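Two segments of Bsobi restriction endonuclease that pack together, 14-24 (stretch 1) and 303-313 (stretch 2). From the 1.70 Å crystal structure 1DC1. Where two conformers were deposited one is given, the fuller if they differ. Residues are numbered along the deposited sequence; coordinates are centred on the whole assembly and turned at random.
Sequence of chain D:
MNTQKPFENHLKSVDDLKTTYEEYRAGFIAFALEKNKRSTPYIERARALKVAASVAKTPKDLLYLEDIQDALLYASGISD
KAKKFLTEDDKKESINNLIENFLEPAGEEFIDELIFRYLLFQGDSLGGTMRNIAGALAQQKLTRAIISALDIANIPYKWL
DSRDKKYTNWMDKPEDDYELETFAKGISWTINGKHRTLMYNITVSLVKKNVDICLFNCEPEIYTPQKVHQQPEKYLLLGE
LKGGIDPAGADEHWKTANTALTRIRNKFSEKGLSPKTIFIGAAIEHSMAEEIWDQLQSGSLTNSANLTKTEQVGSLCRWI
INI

Stretch 1 14-24: VDDLKTTYEEY
Stretch 2, residues 303-313: NSANLTKTEQV

How do the backbones meet? V14 to L17 have phi -53° to -81° and psi -43° to 2°, with L17 N bonded to V14 O at 3.2 Å. The chain extends at K18-T20 (psi 135° to 163°) and enters a helix at Y21, where T20 OG1 (chi1 p) caps E23 N at 3.2 Å. Stretch 2 is a strand to N306, a type I turn N306-K309, then a helix from T310. L17 CA lies 5.7 Å from N306 CA, and E23 CA 6.7 Å from T308 CA.

Which groups satisfy the carbonyls of D16, L17 and K18, and what else do they reach? Side-chain nitrogens of stretch 2 do. N306 (t) gives ND2 to L17 O at 2.9 Å and to T19 OG1 at 3.0 Å, T19 being m. K309 (mttt) reaches D16 O at 3.0 Å and K18 O at 2.7 Å with NZ; a long amine suits two converging carbonyls. Q312 (chi1 m, chi2 t) NE2 also donates to D16 O, at 2.8 Å.

What holds the two amide donors in place? The oxygens of N306 and Q312 are engaged within stretch 2: Q312 OE1 accepts from N306 N at 2.8 Å, and N306 OD1 from T308 N at 2.8 Å and T308 OG1 (chi1 p) at 2.7 Å.

What packs around the polar network? Buried L17 (chi1 -101°, chi2 -17°) bends CD1 to 3.8 Å from Q312 OE1 and 4.1 Å from S304 OG. E23, with CA-to-CB toward stretch 2, brings CG to 3.4 Å from T308 OG1. Together the stretches bury 430 Å².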

# COMPACT_ATOMS: atom_id res chain seq x y z
N VAL D 14 15.19 -2.21 -22.85
CA VAL D 14 14.58 -1.79 -21.59
C VAL D 14 13.09 -1.84 -21.67
O VAL D 14 12.43 -2.30 -20.73
CB VAL D 14 14.89 -0.33 -21.22
CG1 VAL D 14 13.93 0.19 -20.14
CG2 VAL D 14 16.30 -0.24 -20.71
N ASP D 15 12.53 -1.39 -22.77
CA ASP D 15 11.08 -1.38 -22.78
C ASP D 15 10.41 -2.73 -23.11
O ASP D 15 9.19 -2.85 -23.10
CB ASP D 15 10.53 -0.14 -23.59
CG ASP D 15 10.22 1.12 -22.66
OD1 ASP D 15 10.77 1.25 -21.53
OD2 ASP D 15 9.41 1.99 -23.08
N ASP D 16 11.22 -3.77 -23.30
CA ASP D 16 10.66 -5.09 -23.45
C ASP D 16 10.04 -5.43 -22.07
O ASP D 16 9.09 -6.19 -21.95
CB ASP D 16 11.76 -6.09 -23.80
CG ASP D 16 12.08 -6.12 -25.30
OD1 ASP D 16 11.40 -5.42 -26.08
OD2 ASP D 16 12.99 -6.85 -25.73
N LEU D 17 10.55 -4.82 -21.02
CA LEU D 17 10.05 -5.05 -19.66
C LEU D 17 8.73 -4.31 -19.32
O LEU D 17 8.01 -4.70 -18.42
CB LEU D 17 11.09 -4.58 -18.69
CG LEU D 17 12.04 -5.54 -17.99
CD1 LEU D 17 11.60 -7.05 -18.02
CD2 LEU D 17 13.39 -5.24 -18.61
N LYS D 18 8.44 -3.23 -20.03
CA LYS D 18 7.27 -2.41 -19.78
C LYS D 18 5.90 -3.10 -20.03
O LYS D 18 5.69 -3.76 -21.06
CB LYS D 18 7.39 -1.18 -20.69
CG LYS D 18 7.54 0.14 -20.04
CD LYS D 18 6.18 0.81 -20.02
CE LYS D 18 6.30 2.27 -20.34
NZ LYS D 18 5.21 2.98 -19.63
N THR D 19 4.95 -2.94 -19.10
CA THR D 19 3.61 -3.51 -19.26
C THR D 19 2.89 -2.65 -20.30
O THR D 19 3.06 -1.39 -20.32
CB THR D 19 2.80 -3.45 -17.94
OG1 THR D 19 3.49 -4.18 -16.93
CG2 THR D 19 1.45 -4.03 -18.11
N THR D 20 2.10 -3.29 -21.15
CA THR D 20 1.41 -2.54 -22.18
C THR D 20 0.07 -2.02 -21.68
O THR D 20 -0.46 -2.49 -20.65
CB THR D 20 1.12 -3.41 -23.41
OG1 THR D 20 0.20 -4.43 -23.03
CG2 THR D 20 2.39 -4.06 -23.96
N TYR D 21 -0.48 -1.04 -22.41
CA TYR D 21 -1.77 -0.48 -22.07
C TYR D 21 -2.87 -1.58 -22.09
O TYR D 21 -3.71 -1.66 -21.17
CB TYR D 21 -2.07 0.64 -23.06
CG TYR D 21 -3.35 1.30 -22.73
CD1 TYR D 21 -3.42 2.24 -21.70
CD2 TYR D 21 -4.53 0.89 -23.32
CE1 TYR D 21 -4.63 2.75 -21.27
CE2 TYR D 21 -5.76 1.40 -22.90
CZ TYR D 21 -5.79 2.32 -21.88
OH TYR D 21 -7.01 2.80 -21.46
N GLU D 22 -2.86 -2.45 -23.09
CA GLU D 22 -3.87 -3.49 -23.13
C GLU D 22 -3.79 -4.50 -21.99
O GLU D 22 -4.84 -4.99 -21.52
CB GLU D 22 -3.83 -4.20 -24.48
CG GLU D 22 -4.48 -3.33 -25.58
CD GLU D 22 -5.91 -2.82 -25.21
OE1 GLU D 22 -6.66 -3.50 -24.46
OE2 GLU D 22 -6.29 -1.72 -25.69
N GLU D 23 -2.57 -4.78 -21.54
CA GLU D 23 -2.37 -5.69 -20.44
C GLU D 23 -2.90 -5.05 -19.14
O GLU D 23 -3.48 -5.72 -18.29
CB GLU D 23 -0.89 -6.06 -20.33
CG GLU D 23 -0.53 -7.39 -21.02
CD GLU D 23 -1.75 -8.37 -21.25
OE1 GLU D 23 -2.16 -9.05 -20.29
OE2 GLU D 23 -2.28 -8.44 -22.40
N TYR D 24 -2.70 -3.75 -19.00
CA TYR D 24 -3.21 -3.03 -17.83
C TYR D 24 -4.76 -3.07 -17.82
O TYR D 24 -5.37 -3.40 -16.80
CB TYR D 24 -2.72 -1.55 -17.81
CG TYR D 24 -1.32 -1.36 -17.21
CD1 TYR D 24 -0.98 -1.91 -15.96
CD2 TYR D 24 -0.34 -0.64 -17.89
CE1 TYR D 24 0.30 -1.76 -15.39
CE2 TYR D 24 0.96 -0.48 -17.30
CZ TYR D 24 1.25 -1.05 -16.07
OH TYR D 24 2.48 -0.89 -15.50
N ASN D 303 18.05 -12.09 -13.24
CA ASN D 303 17.03 -12.21 -14.28
C ASN D 303 15.77 -11.47 -13.87
O ASN D 303 15.57 -11.11 -12.69
CB ASN D 303 16.73 -13.70 -14.53
CG ASN D 303 16.34 -13.99 -15.95
OD1 ASN D 303 15.90 -13.10 -16.71
ND2 ASN D 303 16.46 -15.24 -16.33
N SER D 304 14.90 -11.23 -14.84
CA SER D 304 13.65 -10.52 -14.57
C SER D 304 12.66 -10.84 -15.67
O SER D 304 13.04 -11.19 -16.78
CB SER D 304 13.89 -9.02 -14.54
OG SER D 304 12.71 -8.29 -14.28
N ALA D 305 11.38 -10.74 -15.35
CA ALA D 305 10.37 -10.98 -16.36
C ALA D 305 9.11 -10.16 -16.03
O ALA D 305 8.82 -9.88 -14.87
CB ALA D 305 10.02 -12.45 -16.44
N ASN D 306 8.41 -9.71 -17.08
CA ASN D 306 7.15 -9.04 -16.88
C ASN D 306 6.14 -10.20 -16.87
O ASN D 306 5.99 -10.94 -17.88
CB ASN D 306 6.83 -8.10 -18.02
CG ASN D 306 5.54 -7.39 -17.79
OD1 ASN D 306 4.48 -8.02 -17.59
ND2 ASN D 306 5.60 -6.08 -17.77
N LEU D 307 5.45 -10.37 -15.73
CA LEU D 307 4.49 -11.45 -15.52
C LEU D 307 3.31 -11.46 -16.51
O LEU D 307 2.69 -12.50 -16.69
CB LEU D 307 4.01 -11.44 -14.04
CG LEU D 307 3.11 -12.60 -13.51
CD1 LEU D 307 3.89 -13.91 -13.37
CD2 LEU D 307 2.51 -12.22 -12.15
N THR D 308 3.00 -10.35 -17.16
CA THR D 308 1.88 -10.36 -18.11
C THR D 308 2.32 -10.80 -19.52
O THR D 308 1.49 -10.92 -20.42
CB THR D 308 1.20 -8.97 -18.23
OG1 THR D 308 2.08 -8.08 -18.92
CG2 THR D 308 0.88 -8.40 -16.84
N LYS D 309 3.63 -11.05 -19.69
CA LYS D 309 4.18 -11.47 -20.97
C LYS D 309 4.68 -12.90 -20.91
O LYS D 309 5.77 -13.23 -20.41
CB LYS D 309 5.28 -10.53 -21.36
CG LYS D 309 4.82 -9.08 -21.37
CD LYS D 309 5.91 -8.16 -21.88
CE LYS D 309 5.53 -6.71 -21.69
NZ LYS D 309 6.18 -5.85 -22.72
N THR D 310 3.82 -13.75 -21.45
CA THR D 310 4.05 -15.19 -21.54
C THR D 310 5.41 -15.65 -21.98
O THR D 310 5.97 -16.58 -21.39
CB THR D 310 3.08 -15.80 -22.53
OG1 THR D 310 1.82 -15.16 -22.37
CG2 THR D 310 2.96 -17.29 -22.33
N GLU D 311 5.95 -15.04 -23.03
CA GLU D 311 7.24 -15.49 -23.50
C GLU D 311 8.32 -15.22 -22.49
O GLU D 311 9.27 -16.01 -22.41
CB GLU D 311 7.59 -14.84 -24.81
CG GLU D 311 6.88 -15.41 -25.99
CD GLU D 311 7.21 -14.66 -27.27
OE1 GLU D 311 6.89 -13.44 -27.36
OE2 GLU D 311 7.78 -15.30 -28.18
N GLN D 312 8.19 -14.13 -21.72
CA GLN D 312 9.22 -13.80 -20.73
C GLN D 312 9.12 -14.73 -19.58
O GLN D 312 10.12 -15.24 -19.09
CB GLN D 312 9.07 -12.35 -20.21
CG GLN D 312 9.26 -11.36 -21.34
CD GLN D 312 9.35 -9.91 -20.91
OE1 GLN D 312 9.40 -9.58 -19.72
NE2 GLN D 312 9.37 -9.01 -21.91
N VAL D 313 7.89 -14.96 -19.15
CA VAL D 313 7.68 -15.86 -18.01
C VAL D 313 8.19 -17.25 -18.36
O VAL D 313 8.90 -17.87 -17.57
CB VAL D 313 6.16 -15.89 -17.60
CG1 VAL D 313 5.89 -16.95 -16.50
CG2 VAL D 313 5.74 -14.50 -17.13